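Local coordinates for protein leucine aminopeptidase A1, chloroplastic (Solanum lycopersicum, PDB 5D8N) that removes unsubstituted N-terminal amino acids, preferably leucine, from peptides as a magnesium-dependent hexameric aminopeptidase and also acts as a protein-folding chaperone, at residues F171-F176 and R217-P223. The protein carries 1 engineered substitution. Sequence-based numbering, arbitrary orientation. Where two conformers were deposited one is given.
With MG (magnesium ion), chain H.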
loop_
_atom_site.group_PDB
_atom_site.type_symbol
_atom_site.label_atom_id
_atom_site.label_comp_id
_atom_site.label_asym_id
_atom_site.label_seq_id
_atom_site.Cartn_x
_atom_site.Cartn_y
_atom_site.Cartn_z
ATOM N N PHE A 171 -26.707 9.012 -30.334
ATOM C CA PHE A 171 -25.363 9.554 -30.518
ATOM C C PHE A 171 -24.331 8.452 -30.340
ATOM O O PHE A 171 -24.380 7.711 -29.366
ATOM C CB PHE A 171 -25.103 10.666 -29.514
ATOM C CG PHE A 171 -23.671 11.102 -29.453
ATOM C CD1 PHE A 171 -23.096 11.788 -30.511
ATOM C CD2 PHE A 171 -22.897 10.784 -28.362
ATOM C CE1 PHE A 171 -21.804 12.274 -30.420
ATOM C CE2 PHE A 171 -21.588 11.217 -28.290
ATOM C CZ PHE A 171 -21.057 12.006 -29.300
ATOM N N GLU A 172 -23.396 8.350 -31.274
ATOM C CA GLU A 172 -22.275 7.415 -31.152
ATOM C C GLU A 172 -21.013 8.137 -31.628
ATOM O O GLU A 172 -21.007 8.759 -32.682
ATOM C CB GLU A 172 -22.498 6.141 -31.984
ATOM C CG GLU A 172 -21.775 4.908 -31.450
ATOM C CD GLU A 172 -21.794 3.702 -32.397
ATOM O OE1 GLU A 172 -21.764 3.857 -33.640
ATOM O OE2 GLU A 172 -21.756 2.561 -31.890
ATOM N N ASP A 173 -20.008 8.206 -30.763
ATOM C CA ASP A 173 -18.811 8.960 -31.047
ATOM C C ASP A 173 -17.790 8.005 -31.646
ATOM O O ASP A 173 -17.108 7.268 -30.930
ATOM C CB ASP A 173 -18.298 9.641 -29.771
ATOM C CG ASP A 173 -17.269 10.722 -30.060
ATOM O OD1 ASP A 173 -16.760 10.759 -31.202
ATOM O OD2 ASP A 173 -16.879 11.483 -29.136
ATOM N N ASN A 174 -17.592 8.108 -32.958
ATOM C CA ASN A 174 -16.672 7.243 -33.678
ATOM C C ASN A 174 -15.464 7.947 -34.266
ATOM O O ASN A 174 -14.830 7.443 -35.192
ATOM C CB ASN A 174 -17.422 6.554 -34.821
ATOM C CG ASN A 174 -18.447 5.575 -34.322
ATOM O OD1 ASN A 174 -18.190 4.789 -33.414
ATOM N ND2 ASN A 174 -19.652 5.694 -34.834
ATOM N N ARG A 175 -15.234 9.164 -33.811
ATOM C CA ARG A 175 -14.146 9.955 -34.344
ATOM C C ARG A 175 -12.764 9.295 -34.211
ATOM O O ARG A 175 -11.869 9.642 -34.970
ATOM C CB ARG A 175 -14.120 11.293 -33.619
ATOM C CG ARG A 175 -15.261 12.226 -33.980
ATOM C CD ARG A 175 -15.179 13.505 -33.154
ATOM N NE ARG A 175 -15.400 13.213 -31.745
ATOM C CZ ARG A 175 -14.988 13.983 -30.736
ATOM N NH1 ARG A 175 -14.460 15.172 -30.984
ATOM N NH2 ARG A 175 -15.152 13.587 -29.477
ATOM N N PHE A 176 -12.550 8.439 -33.210
ATOM C CA PHE A 176 -11.218 7.897 -32.942
ATOM C C PHE A 176 -11.079 6.393 -33.111
ATOM O O PHE A 176 -10.135 5.803 -32.591
ATOM C CB PHE A 176 -10.753 8.275 -31.538
ATOM C CG PHE A 176 -10.953 9.721 -31.222
ATOM C CD1 PHE A 176 -10.159 10.681 -31.823
ATOM C CD2 PHE A 176 -11.984 10.128 -30.411
ATOM C CE1 PHE A 176 -10.404 12.022 -31.644
ATOM C CE2 PHE A 176 -12.221 11.470 -30.211
ATOM C CZ PHE A 176 -11.455 12.421 -30.856
ATOM N N ARG A 217 -20.366 16.012 -24.601
ATOM C CA ARG A 217 -19.856 14.643 -24.701
ATOM C C ARG A 217 -18.622 14.576 -25.579
ATOM O O ARG A 217 -17.613 13.962 -25.193
ATOM C CB ARG A 217 -20.910 13.720 -25.316
ATOM C CG ARG A 217 -22.112 13.534 -24.414
ATOM C CD ARG A 217 -23.034 12.456 -24.929
ATOM N NE ARG A 217 -24.166 12.297 -24.022
ATOM C CZ ARG A 217 -25.154 11.432 -24.226
ATOM N NH1 ARG A 217 -25.103 10.633 -25.285
ATOM N NH2 ARG A 217 -26.250 11.482 -23.473
ATOM N N GLU A 218 -18.676 15.249 -26.730
ATOM C CA GLU A 218 -17.522 15.232 -27.635
ATOM C C GLU A 218 -16.269 15.857 -27.050
ATOM O O GLU A 218 -15.168 15.307 -27.173
ATOM C CB GLU A 218 -17.877 15.911 -28.951
ATOM C CG GLU A 218 -18.790 15.062 -29.825
ATOM C CD GLU A 218 -19.108 15.738 -31.150
ATOM O OE1 GLU A 218 -19.162 16.989 -31.177
ATOM O OE2 GLU A 218 -19.397 15.016 -32.136
ATOM N N LEU A 219 -16.462 16.932 -26.291
ATOM C CA LEU A 219 -15.315 17.622 -25.720
ATOM C C LEU A 219 -14.633 16.739 -24.677
ATOM O O LEU A 219 -13.422 16.742 -24.560
ATOM C CB LEU A 219 -15.735 18.958 -25.119
ATOM C CG LEU A 219 -16.143 20.005 -26.152
ATOM C CD1 LEU A 219 -16.689 21.230 -25.449
ATOM C CD2 LEU A 219 -14.964 20.390 -27.029
ATOM N N VAL A 220 -15.426 15.973 -23.937
ATOM C CA VAL A 220 -14.913 15.097 -22.895
ATOM C C VAL A 220 -14.371 13.803 -23.498
ATOM O O VAL A 220 -13.345 13.333 -23.075
ATOM C CB VAL A 220 -16.003 14.791 -21.844
ATOM C CG1 VAL A 220 -15.483 13.827 -20.788
ATOM C CG2 VAL A 220 -16.468 16.075 -21.166
ATOM N N ASN A 221 -15.122 13.134 -24.362
ATOM C CA ASN A 221 -14.617 11.940 -24.998
ATOM C C ASN A 221 -13.235 12.140 -25.607
ATOM O O ASN A 221 -12.462 11.201 -25.693
ATOM C CB ASN A 221 -15.571 11.487 -26.102
ATOM C CG ASN A 221 -16.798 10.778 -25.581
ATOM O OD1 ASN A 221 -16.886 10.383 -24.427
ATOM N ND2 ASN A 221 -17.796 10.671 -26.434
ATOM N N ALA A 222 -13.009 13.273 -26.261
ATOM C CA ALA A 222 -11.764 13.489 -26.959
ATOM C C ALA A 222 -10.640 13.486 -25.925
ATOM O O ALA A 222 -10.765 14.073 -24.849
ATOM C CB ALA A 222 -11.812 14.809 -27.705
ATOM N N PRO A 223 -9.509 12.868 -26.271
ATOM C CA PRO A 223 -8.355 12.857 -25.387
ATOM C C PRO A 223 -7.593 14.175 -25.435
ATOM O O PRO A 223 -7.778 15.009 -26.342
ATOM C CB PRO A 223 -7.525 11.726 -25.972
ATOM C CG PRO A 223 -7.751 11.884 -27.450
ATOM C CD PRO A 223 -9.193 12.266 -27.574
HETATM MG MG MG H . -11.154 13.828 -22.803
HETATM O O HOH W 1 -25.591 7.757 -26.930
HETATM O O HOH W 2 -18.793 12.385 -32.770
HETATM O O HOH W 3 -14.306 17.535 -29.433
HETATM O O HOH W 4 -11.422 16.102 -23.014
HETATM O O HOH W 5 -10.958 11.691 -22.325
HETATM O O HOH W 6 -9.138 14.396 -22.154
HETATM O O HOH W 7 -11.650 14.295 -20.754
#
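Phe171 lays its ring against the last turn of helix 197-221, CZ meeting Glu218 CG at 3.8 Å and CD2 and CE2 running along the aliphatic part of Arg217, whose guanidinium reaches on to Thr515 O. In Asp173, CG anti to the backbone N (chi1 -165°) brings Asp173 OD2 to Asn221 ND2, which binds its anti lone pair at 3.0 Å; Ala514 N holds the Asn221 amide oxygen. Arg175 NH2 takes the syn lone pair of Asp173 OD2 at 2.7 Å while Arg175 NE holds Asp173 OD1, a side-on, two-nitrogen salt bridge. Arg175, bent at chi3 (-66°), also sends NH2 to Glu218 O at 2.9 Å, a carbonyl that Ala222 N reaches from the opposite face. Glu218 CB and Phe176 CE2 sandwich the guanidinium. With an alanine here, the Asp173 carboxylate would probably lose its cationic mate and Glu218 O one of its two donors. The Phe176 ring receives Pro223 CD over one face in a CH-pi contact (4.2 Å to the centroid). Val220 O and Ala222 O bind a magnesium ion, distinct from the catalytic pair, completed by four waters. A buried carboxylate gripped by a water-bound guanidinium thus fastens an N-terminal-domain loop to the catalytic domain's helix end.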